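Local coordinates for protein SMG5 (Homo sapiens, PDB 2HWY) that acts in nonsense-mediated mRNA decay, promoting dephosphorylation of UPF1, and is represented here by its PIN domain, the whole protein having no RNase activity by itself, at residues H14-P17 with V18-L22; V36-G39 with L40-L43. All coordinates share one frame; numbering follows the deposited sequence.

Contact 1 (H14-P17 with V18-L22)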
ATOM      1  N   HIS A  14      -6.785   0.040  -7.641  1.00 25.87           N
ATOM      2  CA  HIS A  14      -8.079  -0.612  -7.698  1.00 25.86           C
ATOM      3  C   HIS A  14      -8.937  -0.466  -6.445  1.00 25.80           C
ATOM      4  O   HIS A  14     -10.117  -0.798  -6.482  1.00 26.63           O
ATOM      5  CB  HIS A  14      -7.867  -2.089  -7.930  1.00 25.89           C
ATOM      6  CG  HIS A  14      -7.252  -2.401  -9.254  1.00 26.42           C
ATOM      7  ND1 HIS A  14      -6.192  -3.271  -9.396  1.00 26.90           N
ATOM      8  CD2 HIS A  14      -7.544  -1.952 -10.498  1.00 26.50           C
ATOM      9  CE1 HIS A  14      -5.869  -3.356 -10.675  1.00 26.94           C
ATOM     10  NE2 HIS A  14      -6.670  -2.560 -11.363  1.00 25.83           N
ATOM     11  N   HIS A  15      -8.366   0.006  -5.346  1.00 25.24           N
ATOM     12  CA  HIS A  15      -9.064   0.035  -4.065  1.00 24.81           C
ATOM     13  C   HIS A  15      -8.654   1.276  -3.284  1.00 24.58           C
ATOM     14  O   HIS A  15      -8.424   1.229  -2.077  1.00 24.46           O
ATOM     15  CB  HIS A  15      -8.765  -1.225  -3.257  1.00 24.83           C
ATOM     16  CG  HIS A  15      -9.093  -2.496  -3.980  1.00 25.33           C
ATOM     17  ND1 HIS A  15      -8.147  -3.232  -4.666  1.00 26.55           N
ATOM     18  CD2 HIS A  15     -10.262  -3.159  -4.131  1.00 24.54           C
ATOM     19  CE1 HIS A  15      -8.719  -4.295  -5.201  1.00 25.37           C
ATOM     20  NE2 HIS A  15     -10.003  -4.270  -4.897  1.00 24.45           N
ATOM     21  N   LEU A  16      -8.599   2.394  -3.998  1.00 24.14           N
ATOM     22  CA  LEU A  16      -8.233   3.663  -3.430  1.00 23.90           C
ATOM     23  C   LEU A  16      -9.140   4.073  -2.283  1.00 23.78           C
ATOM     24  O   LEU A  16      -8.676   4.665  -1.312  1.00 23.95           O
ATOM     25  CB  LEU A  16      -8.290   4.702  -4.518  1.00 23.38           C
ATOM     26  CG  LEU A  16      -7.915   6.106  -4.119  1.00 24.18           C
ATOM     27  CD1 LEU A  16      -6.488   6.150  -3.559  1.00 25.36           C
ATOM     28  CD2 LEU A  16      -8.061   6.972  -5.346  1.00 24.26           C
ATOM     29  N   PRO A  17     -10.451   3.795  -2.395  1.00 23.92           N
ATOM     30  CA  PRO A  17     -11.340   4.180  -1.276  1.00 23.97           C
ATOM     31  C   PRO A  17     -11.136   3.397   0.030  1.00 23.87           C
ATOM     32  O   PRO A  17     -11.460   3.899   1.091  1.00 23.96           O
ATOM     33  CB  PRO A  17     -12.736   3.936  -1.851  1.00 23.95           C
ATOM     34  CG  PRO A  17     -12.519   3.930  -3.371  1.00 23.58           C
ATOM     35  CD  PRO A  17     -11.228   3.223  -3.512  1.00 23.46           C
ATOM     36  N   VAL A  18     -10.590   2.193  -0.044  1.00 24.06           N
ATOM     37  CA  VAL A  18     -10.170   1.469   1.150  1.00 24.27           C
ATOM     38  C   VAL A  18      -8.965   2.177   1.787  1.00 24.40           C
ATOM     39  O   VAL A  18      -8.931   2.418   3.006  1.00 24.05           O
ATOM     40  CB  VAL A  18      -9.791   0.016   0.796  1.00 24.50           C
ATOM     41  CG1 VAL A  18      -9.066  -0.653   1.952  1.00 25.39           C
ATOM     42  CG2 VAL A  18     -11.043  -0.779   0.411  1.00 24.84           C
ATOM     43  N   ILE A  19      -7.981   2.506   0.949  1.00 24.14           N
ATOM     44  CA  ILE A  19      -6.800   3.198   1.417  1.00 24.27           C
ATOM     45  C   ILE A  19      -7.188   4.567   1.971  1.00 24.26           C
ATOM     46  O   ILE A  19      -6.721   4.956   3.040  1.00 24.50           O
ATOM     47  CB  ILE A  19      -5.670   3.245   0.326  1.00 23.88           C
ATOM     48  CG1 ILE A  19      -5.081   1.847   0.132  1.00 23.74           C
ATOM     49  CG2 ILE A  19      -4.517   4.162   0.735  1.00 23.66           C
ATOM     50  CD1 ILE A  19      -5.606   1.113  -1.036  1.00 23.93           C
ATOM     51  N   ARG A  20      -8.080   5.275   1.294  1.00 24.64           N
ATOM     52  CA  ARG A  20      -8.559   6.551   1.828  1.00 24.97           C
ATOM     53  C   ARG A  20      -9.053   6.398   3.254  1.00 24.76           C
ATOM     54  O   ARG A  20      -8.636   7.118   4.138  1.00 24.61           O
ATOM     55  CB  ARG A  20      -9.665   7.136   0.964  1.00 25.05           C
ATOM     56  CG  ARG A  20     -10.144   8.531   1.425  1.00 25.66           C
ATOM     57  CD  ARG A  20     -11.323   9.070   0.589  1.00 26.32           C
ATOM     58  NE  ARG A  20     -11.096   8.828  -0.835  1.00 27.29           N
ATOM     59  CZ  ARG A  20     -10.466   9.652  -1.670  1.00 28.03           C
ATOM     60  NH1 ARG A  20      -9.994  10.821  -1.251  1.00 30.04           N
ATOM     61  NH2 ARG A  20     -10.317   9.306  -2.948  1.00 28.03           N
ATOM     62  N   GLN A  21      -9.934   5.436   3.462  1.00 25.11           N
ATOM     63  CA  GLN A  21     -10.476   5.153   4.792  1.00 24.84           C
ATOM     64  C   GLN A  21      -9.376   4.916   5.816  1.00 24.58           C
ATOM     65  O   GLN A  21      -9.385   5.507   6.886  1.00 24.96           O
ATOM     66  CB  GLN A  21     -11.378   3.921   4.737  1.00 25.23           C
ATOM     67  CG  GLN A  21     -12.442   3.867   5.811  1.00 25.91           C
ATOM     68  CD  GLN A  21     -13.478   4.954   5.661  1.00 27.59           C
ATOM     69  OE1 GLN A  21     -13.634   5.544   4.584  1.00 29.16           O
ATOM     70  NE2 GLN A  21     -14.186   5.239   6.743  1.00 26.74           N
ATOM     71  N   LEU A  22      -8.423   4.058   5.475  1.00 24.19           N
ATOM     72  CA  LEU A  22      -7.391   3.621   6.429  1.00 23.81           C
ATOM     73  C   LEU A  22      -6.406   4.731   6.731  1.00 23.37           C
ATOM     74  O   LEU A  22      -6.030   4.933   7.877  1.00 23.13           O
ATOM     75  CB  LEU A  22      -6.644   2.412   5.870  1.00 23.57           C
ATOM     76  CG  LEU A  22      -7.570   1.222   5.630  1.00 23.42           C
ATOM     77  CD1 LEU A  22      -7.025   0.302   4.549  1.00 23.54           C
ATOM     78  CD2 LEU A  22      -7.833   0.478   6.929  1.00 23.42           C
TER

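Contact 2 (V36-G39 with L40-L43)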
ATOM      1  N   VAL A  36       6.465   1.662  -5.571  1.00 22.23           N
ATOM      2  CA  VAL A  36       5.042   1.805  -5.832  1.00 22.25           C
ATOM      3  C   VAL A  36       4.780   3.202  -6.400  1.00 22.55           C
ATOM      4  O   VAL A  36       4.215   3.347  -7.478  1.00 22.61           O
ATOM      5  CB  VAL A  36       4.213   1.566  -4.533  1.00 22.03           C
ATOM      6  CG1 VAL A  36       2.729   1.681  -4.810  1.00 22.34           C
ATOM      7  CG2 VAL A  36       4.524   0.202  -3.952  1.00 21.49           C
ATOM      8  N   ILE A  37       5.202   4.224  -5.670  1.00 23.06           N
ATOM      9  CA  ILE A  37       5.116   5.606  -6.126  1.00 23.39           C
ATOM     10  C   ILE A  37       5.684   5.799  -7.554  1.00 23.90           C
ATOM     11  O   ILE A  37       5.051   6.415  -8.425  1.00 23.96           O
ATOM     12  CB  ILE A  37       5.828   6.508  -5.088  1.00 23.63           C
ATOM     13  CG1 ILE A  37       4.824   7.011  -4.058  1.00 24.33           C
ATOM     14  CG2 ILE A  37       6.538   7.688  -5.720  1.00 23.99           C
ATOM     15  CD1 ILE A  37       4.100   8.271  -4.457  1.00 24.90           C
ATOM     16  N   ASP A  38       6.877   5.272  -7.799  1.00 24.24           N
ATOM     17  CA  ASP A  38       7.477   5.347  -9.133  1.00 24.58           C
ATOM     18  C   ASP A  38       6.727   4.481 -10.154  1.00 24.88           C
ATOM     19  O   ASP A  38       6.624   4.850 -11.319  1.00 24.90           O
ATOM     20  CB  ASP A  38       8.973   4.988  -9.075  1.00 24.45           C
ATOM     21  CG  ASP A  38       9.789   6.022  -8.306  1.00 24.59           C
ATOM     22  OD1 ASP A  38       9.207   7.083  -7.934  1.00 23.60           O
ATOM     23  OD2 ASP A  38      10.997   5.775  -8.064  1.00 24.18           O
ATOM     24  N   GLY A  39       6.203   3.342  -9.710  1.00 25.36           N
ATOM     25  CA  GLY A  39       5.334   2.514 -10.537  1.00 25.79           C
ATOM     26  C   GLY A  39       4.092   3.270 -10.976  1.00 26.30           C
ATOM     27  O   GLY A  39       3.632   3.132 -12.120  1.00 26.52           O
ATOM     28  N   LEU A  40       3.554   4.093 -10.083  1.00 26.59           N
ATOM     29  CA  LEU A  40       2.339   4.836 -10.397  1.00 27.06           C
ATOM     30  C   LEU A  40       2.616   6.002 -11.360  1.00 27.65           C
ATOM     31  O   LEU A  40       1.813   6.233 -12.268  1.00 28.02           O
ATOM     32  CB  LEU A  40       1.648   5.321  -9.125  1.00 26.74           C
ATOM     33  CG  LEU A  40       1.247   4.221  -8.141  1.00 26.41           C
ATOM     34  CD1 LEU A  40       0.811   4.814  -6.843  1.00 26.60           C
ATOM     35  CD2 LEU A  40       0.151   3.352  -8.687  1.00 27.25           C
ATOM     36  N   ASP A  41       3.726   6.726 -11.174  1.00 28.06           N
ATOM     37  CA  ASP A  41       4.170   7.745 -12.150  1.00 28.64           C
ATOM     38  C   ASP A  41       4.263   7.142 -13.563  1.00 28.60           C
ATOM     39  O   ASP A  41       3.814   7.757 -14.530  1.00 28.35           O
ATOM     40  CB  ASP A  41       5.553   8.348 -11.787  1.00 29.25           C
ATOM     41  CG  ASP A  41       5.546   9.166 -10.485  1.00 30.21           C
ATOM     42  OD1 ASP A  41       4.643  10.027 -10.314  1.00 29.92           O
ATOM     43  OD2 ASP A  41       6.471   8.948  -9.647  1.00 29.99           O
ATOM     44  N   LEU A  42       4.859   5.952 -13.677  1.00 28.65           N
ATOM     45  CA  LEU A  42       4.866   5.206 -14.943  1.00 29.01           C
ATOM     46  C   LEU A  42       3.444   4.971 -15.459  1.00 29.19           C
ATOM     47  O   LEU A  42       3.177   5.150 -16.647  1.00 29.33           O
ATOM     48  CB  LEU A  42       5.529   3.830 -14.800  1.00 28.98           C
ATOM     49  CG  LEU A  42       7.041   3.647 -14.859  1.00 29.82           C
ATOM     50  CD1 LEU A  42       7.363   2.164 -14.679  1.00 29.77           C
ATOM     51  CD2 LEU A  42       7.633   4.179 -16.163  1.00 30.39           C
ATOM     52  N   LEU A  43       2.544   4.544 -14.573  1.00 29.10           N
ATOM     53  CA  LEU A  43       1.214   4.089 -15.007  1.00 29.20           C
ATOM     54  C   LEU A  43       0.203   5.236 -15.273  1.00 29.29           C
ATOM     55  O   LEU A  43      -0.729   5.064 -16.054  1.00 28.87           O
ATOM     56  CB  LEU A  43       0.660   3.056 -14.017  1.00 29.04           C
ATOM     57  CG  LEU A  43       1.432   1.733 -13.966  1.00 28.45           C
ATOM     58  CD1 LEU A  43       1.162   0.994 -12.665  1.00 28.10           C
ATOM     59  CD2 LEU A  43       1.096   0.847 -15.149  1.00 28.09           C
TER

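Contact 1 (H14-P17 with V18-L22)
With CG anti to the backbone N in both Leu16 (chi1 -179°) and Arg20 (chi1 -176°), the two side chains leave the helix one turn apart and cross each other at a slant. Arg20 then bends at its third torsion, and NH2 comes to 4.0 Å from CD2 of Leu16, a loose van der Waals contact in which the leucine methyl sits obliquely to the guanidinium. Beneath them the backbone ties the same two residues together: Arg20 N donates to Leu16 O at 2.7 Å. Gln21 N bonds in turn to Pro17 O at 3.2 Å.

At the start of the turn, His15 O takes two weak bonds, from Val18 N and from Ile19 N. The CB of His15 lies 4.3 Å from CG2 of Val18, and both side chains pack on Leu154 of helix 153-159. On another side of the helix, Leu16 and Arg20 touch Tyr56 of helix 48-63, where Arg20 also reaches Glu60. His15 stands at the N-cap and proline follows in the first turn, where its nitrogen, having no N-H, costs no helical hydrogen bond: a helix N-terminus, here that of helix 16-25 in the PIN domain.

Contact 2 (V36-G39 with L40-L43)
Val36 and Leu40 lie side by side and point the same way, CG1 of Val36 meeting CD1 of Leu40 at 4.2 Å on the buried face of the helix. Leu40 has CG beside its own backbone N (chi1 -59°), which carries the side chain back over the preceding turn and brings CD1 to the valine methyl. The backbone beneath is joined as well, Leu40 N donating to Val36 O at 2.8 Å with a further weak bond to Ile37 O. Both side chains continue into the interior: each touches Thr9 of helix 9-14, Val36 adding Leu12 and Leu40 adding Cys13.

The outer side, where Asp41 and Leu42 are exposed, is looser, more polar and more open to solvent. OD1 of Asp38 and OD2 of Asp41 stand 3.7 Å apart, their carboxylate planes turned 34° from each other. Two like charges so close would be expected to disfavour one another, but OD1 of Asp38 also forms a salt bridge with Arg34, which probably offsets part of that cost. The same OD2 of Asp41 passes CG2 of Ile37 at 4.1 Å, a slight contact. The main chain remains regular here: Asp41 N bonds to Ile37 O at 3.1 Å, and Leu42 N bonds to Asp38 O at 3.1 Å. Gly39 brings no side chain to this turn; its carbonyl receives Leu43 N at 3.0 Å, while the leucine side chain lies alongside that oxygen.

Within the PIN domain, helix 34-43 follows strand 29-32 of the parallel sheet. Its Val36 and Leu40 face rests on helix 9-14, and helix 48-63 also packs on it, Ile54 touching Leu40 and Asp41 and Ala50 touching Leu43.

Contacts 1 and 2 are successive local pieces of one PIN domain: contact 1 spans the start of helix 16-25, contact 2 lies within helix 34-43, and strand 29-32 of the parallel sheet runs between them in sequence. Their centres are about 17 Å apart and their nearest atoms about 8 Å, so neither touches the other. Helix 48-63 is their common neighbour, its earlier part beside contact 2 and its later part beside contact 1. Helix 9-14 forms a second connection, since it packs against contact 2 and the chain runs from it directly into helix 16-25.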